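Long-range contact in transcriptional regulator, MarR family (Silicibacter pomeroyi DSS-3, PDB 3BJ6), which probably binds DNA as a winged helix-turn-helix transcription regulator of the MarR family: residues A[83-88]-A[99-104]. Numbering follows the deposited sequence.
Sequences LIERRT and WLTPRG
Arg87 lays its guanidinium flat over one face of the Trp99 indole: the two planes differ by 7°, and Arg87 CZ stands 3.6 Å from the centroid of the five-membered ring, a cation-pi stack. Arg87 CG stands anti to the carbonyl carbon (chi1 -55°) and the chain runs extended from there to NE, which carries the methylenes across the same face, with Arg87 CD 3.4 Å from Trp99 CE3 in a CH-pi contact over the six-membered ring. Glu85 helps to set the rotation of this group, its OE1 receiving Arg87 NE at 2.8 Å, close to the guanidinium plane, in a salt bridge, and NH1 more weakly. An alanine in place of Trp99 would probably leave the guanidinium without its aromatic support and freer to swing about its salt bridge to Glu85. Beneath these side chains, Glu85 and Trp99 form an antiparallel hydrogen-bonded pair, each N–H meeting the other's carbonyl at 2.9 Å between N and O. The side chains of Ile84 and Leu100, the adjoining non-hydrogen-bonded pair, diverge, yet both reach Leu46 of helix 40-51. At the strand's end, Thr101 N donates to Leu83 O (2.9 Å), while Thr101 OG1 bonds to Gly82 O and accepts from Gly104 N at 3.2 Å, an N-cap for helix 102-123. Alongside, Leu83 CD2 packs 3.5 Å from Arg103 CG. Strands 84-87 and 97-100 thus make the beta hairpin, or wing, of a MarR-type winged helix-turn-helix domain, joined here to the helix that follows it.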
ATOM      1  N   LEU A  83      27.359  -8.735   4.777  1.00 17.17           N
ATOM      2  CA  LEU A  83      26.414  -9.355   3.834  1.00 17.47           C
ATOM      3  C   LEU A  83      26.567  -8.872   2.394  1.00 18.14           C
ATOM      4  O   LEU A  83      26.073  -9.520   1.459  1.00 18.65           O
ATOM      5  CB  LEU A  83      24.956  -9.159   4.307  1.00 16.62           C
ATOM      6  CG  LEU A  83      24.683  -9.550   5.768  1.00 17.41           C
ATOM      7  CD1 LEU A  83      23.205  -9.305   6.145  1.00 16.54           C
ATOM      8  CD2 LEU A  83      25.044 -11.046   5.991  1.00 18.81           C
ATOM      9  N   ILE A  84      27.210  -7.718   2.220  1.00 18.22           N
ATOM     10  CA  ILE A  84      27.579  -7.233   0.897  1.00 18.17           C
ATOM     11  C   ILE A  84      29.029  -6.746   0.981  1.00 18.73           C
ATOM     12  O   ILE A  84      29.551  -6.509   2.063  1.00 18.77           O
ATOM     13  CB  ILE A  84      26.645  -6.089   0.394  1.00 18.30           C
ATOM     14  CG1 ILE A  84      26.899  -4.760   1.147  1.00 18.60           C
ATOM     15  CG2 ILE A  84      25.153  -6.538   0.443  1.00 17.56           C
ATOM     16  CD1 ILE A  84      26.167  -3.511   0.491  1.00 19.26           C
ATOM     17  N   GLU A  85      29.656  -6.587  -0.177  1.00 19.01           N
ATOM     18  CA  GLU A  85      30.985  -6.017  -0.271  1.00 19.07           C
ATOM     19  C   GLU A  85      30.992  -5.014  -1.422  1.00 18.36           C
ATOM     20  O   GLU A  85      30.141  -5.070  -2.332  1.00 17.55           O
ATOM     21  CB  GLU A  85      32.019  -7.122  -0.501  1.00 19.27           C
ATOM     22  CG  GLU A  85      31.867  -7.754  -1.879  1.00 20.96           C
ATOM     23  CD  GLU A  85      32.794  -8.940  -2.091  1.00 27.06           C
ATOM     24  OE1 GLU A  85      33.406  -9.020  -3.171  1.00 29.18           O
ATOM     25  OE2 GLU A  85      32.923  -9.774  -1.179  1.00 29.08           O
ATOM     26  N   ARG A  86      31.918  -4.068  -1.348  1.00 18.13           N
ATOM     27  CA  ARG A  86      32.071  -3.047  -2.381  1.00 18.38           C
ATOM     28  C   ARG A  86      33.314  -3.428  -3.188  1.00 18.48           C
ATOM     29  O   ARG A  86      34.352  -3.758  -2.608  1.00 17.44           O
ATOM     30  CB  ARG A  86      32.186  -1.632  -1.779  1.00 17.55           C
ATOM     31  CG  ARG A  86      32.424  -0.497  -2.825  1.00 19.51           C
ATOM     32  CD  ARG A  86      32.765   0.880  -2.182  1.00 19.17           C
ATOM     33  NE  ARG A  86      33.919   0.792  -1.253  1.00 18.17           N
ATOM     34  CZ  ARG A  86      35.196   0.765  -1.624  1.00 15.52           C
ATOM     35  NH1 ARG A  86      35.542   0.828  -2.906  1.00 17.26           N
ATOM     36  NH2 ARG A  86      36.132   0.668  -0.704  1.00 16.41           N
ATOM     37  N   ARG A  87      33.207  -3.403  -4.510  1.00 17.83           N
ATOM     38  CA  ARG A  87      34.385  -3.595  -5.348  1.00 18.74           C
ATOM     39  C   ARG A  87      34.744  -2.308  -6.078  1.00 18.80           C
ATOM     40  O   ARG A  87      33.866  -1.458  -6.271  1.00 19.73           O
ATOM     41  CB  ARG A  87      34.198  -4.778  -6.304  1.00 19.09           C
ATOM     42  CG  ARG A  87      33.826  -6.068  -5.569  1.00 20.24           C
ATOM     43  CD  ARG A  87      33.607  -7.230  -6.546  1.00 21.57           C
ATOM     44  NE  ARG A  87      33.061  -8.391  -5.842  1.00 23.40           N
ATOM     45  CZ  ARG A  87      32.502  -9.453  -6.423  1.00 21.78           C
ATOM     46  NH1 ARG A  87      32.019 -10.432  -5.658  1.00 23.94           N
ATOM     47  NH2 ARG A  87      32.427  -9.543  -7.741  1.00 19.98           N
ATOM     48  N   THR A  88      36.013  -2.138  -6.454  1.00 19.59           N
ATOM     49  CA  THR A  88      36.438  -0.927  -7.172  1.00 21.34           C
ATOM     50  C   THR A  88      35.757  -0.849  -8.549  1.00 22.28           C
ATOM     51  O   THR A  88      35.464  -1.894  -9.179  1.00 21.43           O
ATOM     52  CB  THR A  88      37.962  -0.871  -7.457  1.00 21.96           C
ATOM     53  OG1 THR A  88      38.309  -1.993  -8.266  1.00 23.51           O
ATOM     54  CG2 THR A  88      38.733  -0.966  -6.214  1.00 22.78           C
ATOM     55  N   TRP A  99      28.179  -6.112  -4.269  1.00 17.02           N
ATOM     56  CA  TRP A  99      27.834  -7.513  -4.487  1.00 18.83           C
ATOM     57  C   TRP A  99      27.471  -8.178  -3.190  1.00 18.67           C
ATOM     58  O   TRP A  99      28.100  -7.905  -2.184  1.00 19.50           O
ATOM     59  CB  TRP A  99      29.039  -8.274  -5.046  1.00 18.04           C
ATOM     60  CG  TRP A  99      29.239  -8.138  -6.556  1.00 19.46           C
ATOM     61  CD1 TRP A  99      28.876  -9.035  -7.514  1.00 19.15           C
ATOM     62  CD2 TRP A  99      29.879  -7.068  -7.233  1.00 20.52           C
ATOM     63  NE1 TRP A  99      29.238  -8.583  -8.764  1.00 21.06           N
ATOM     64  CE2 TRP A  99      29.865  -7.375  -8.617  1.00 20.56           C
ATOM     65  CE3 TRP A  99      30.454  -5.866  -6.815  1.00 19.95           C
ATOM     66  CZ2 TRP A  99      30.414  -6.521  -9.580  1.00 20.34           C
ATOM     67  CZ3 TRP A  99      30.997  -5.033  -7.764  1.00 19.07           C
ATOM     68  CH2 TRP A  99      30.969  -5.353  -9.133  1.00 19.77           C
ATOM     69  N   LEU A 100      26.523  -9.114  -3.219  1.00 18.64           N
ATOM     70  CA  LEU A 100      26.292  -9.974  -2.055  1.00 18.79           C
ATOM     71  C   LEU A 100      27.571 -10.765  -1.713  1.00 19.45           C
ATOM     72  O   LEU A 100      28.322 -11.165  -2.623  1.00 17.78           O
ATOM     73  CB  LEU A 100      25.162 -10.977  -2.342  1.00 19.00           C
ATOM     74  CG  LEU A 100      23.754 -10.376  -2.504  1.00 19.51           C
ATOM     75  CD1 LEU A 100      22.808 -11.386  -3.122  1.00 18.73           C
ATOM     76  CD2 LEU A 100      23.223  -9.886  -1.134  1.00 18.32           C
ATOM     77  N   THR A 101      27.817 -10.971  -0.418  1.00 19.08           N
ATOM     78  CA  THR A 101      28.816 -11.951   0.009  1.00 19.59           C
ATOM     79  C   THR A 101      28.123 -13.324   0.066  1.00 19.37           C
ATOM     80  O   THR A 101      26.894 -13.391  -0.052  1.00 18.48           O
ATOM     81  CB  THR A 101      29.357 -11.623   1.407  1.00 19.38           C
ATOM     82  OG1 THR A 101      28.274 -11.645   2.351  1.00 21.18           O
ATOM     83  CG2 THR A 101      30.047 -10.268   1.430  1.00 19.50           C
ATOM     84  N   PRO A 102      28.901 -14.428   0.190  1.00 19.95           N
ATOM     85  CA  PRO A 102      28.241 -15.730   0.351  1.00 19.74           C
ATOM     86  C   PRO A 102      27.222 -15.770   1.516  1.00 19.52           C
ATOM     87  O   PRO A 102      26.159 -16.366   1.362  1.00 20.18           O
ATOM     88  CB  PRO A 102      29.417 -16.701   0.584  1.00 20.32           C
ATOM     89  CG  PRO A 102      30.572 -16.058  -0.188  1.00 21.08           C
ATOM     90  CD  PRO A 102      30.372 -14.557   0.106  1.00 19.41           C
ATOM     91  N   ARG A 103      27.526 -15.126   2.636  1.00 19.32           N
ATOM     92  CA  ARG A 103      26.543 -14.999   3.752  1.00 20.22           C
ATOM     93  C   ARG A 103      25.282 -14.232   3.357  1.00 19.11           C
ATOM     94  O   ARG A 103      24.158 -14.660   3.652  1.00 18.44           O
ATOM     95  CB  ARG A 103      27.203 -14.341   4.989  1.00 20.78           C
ATOM     96  CG  ARG A 103      26.305 -14.296   6.252  1.00 23.83           C
ATOM     97  CD  ARG A 103      25.737 -15.693   6.660  1.00 28.41           C
ATOM     98  NE  ARG A 103      24.772 -15.569   7.765  1.00 33.31           N
ATOM     99  CZ  ARG A 103      23.719 -16.372   7.957  1.00 35.30           C
ATOM    100  NH1 ARG A 103      23.468 -17.390   7.119  1.00 35.55           N
ATOM    101  NH2 ARG A 103      22.900 -16.150   8.986  1.00 33.74           N
ATOM    102  N   GLY A 104      25.461 -13.084   2.707  1.00 19.00           N
ATOM    103  CA  GLY A 104      24.303 -12.315   2.205  1.00 20.09           C
ATOM    104  C   GLY A 104      23.464 -13.132   1.258  1.00 20.64           C
ATOM    105  O   GLY A 104      22.230 -13.102   1.315  1.00 20.87           O
TER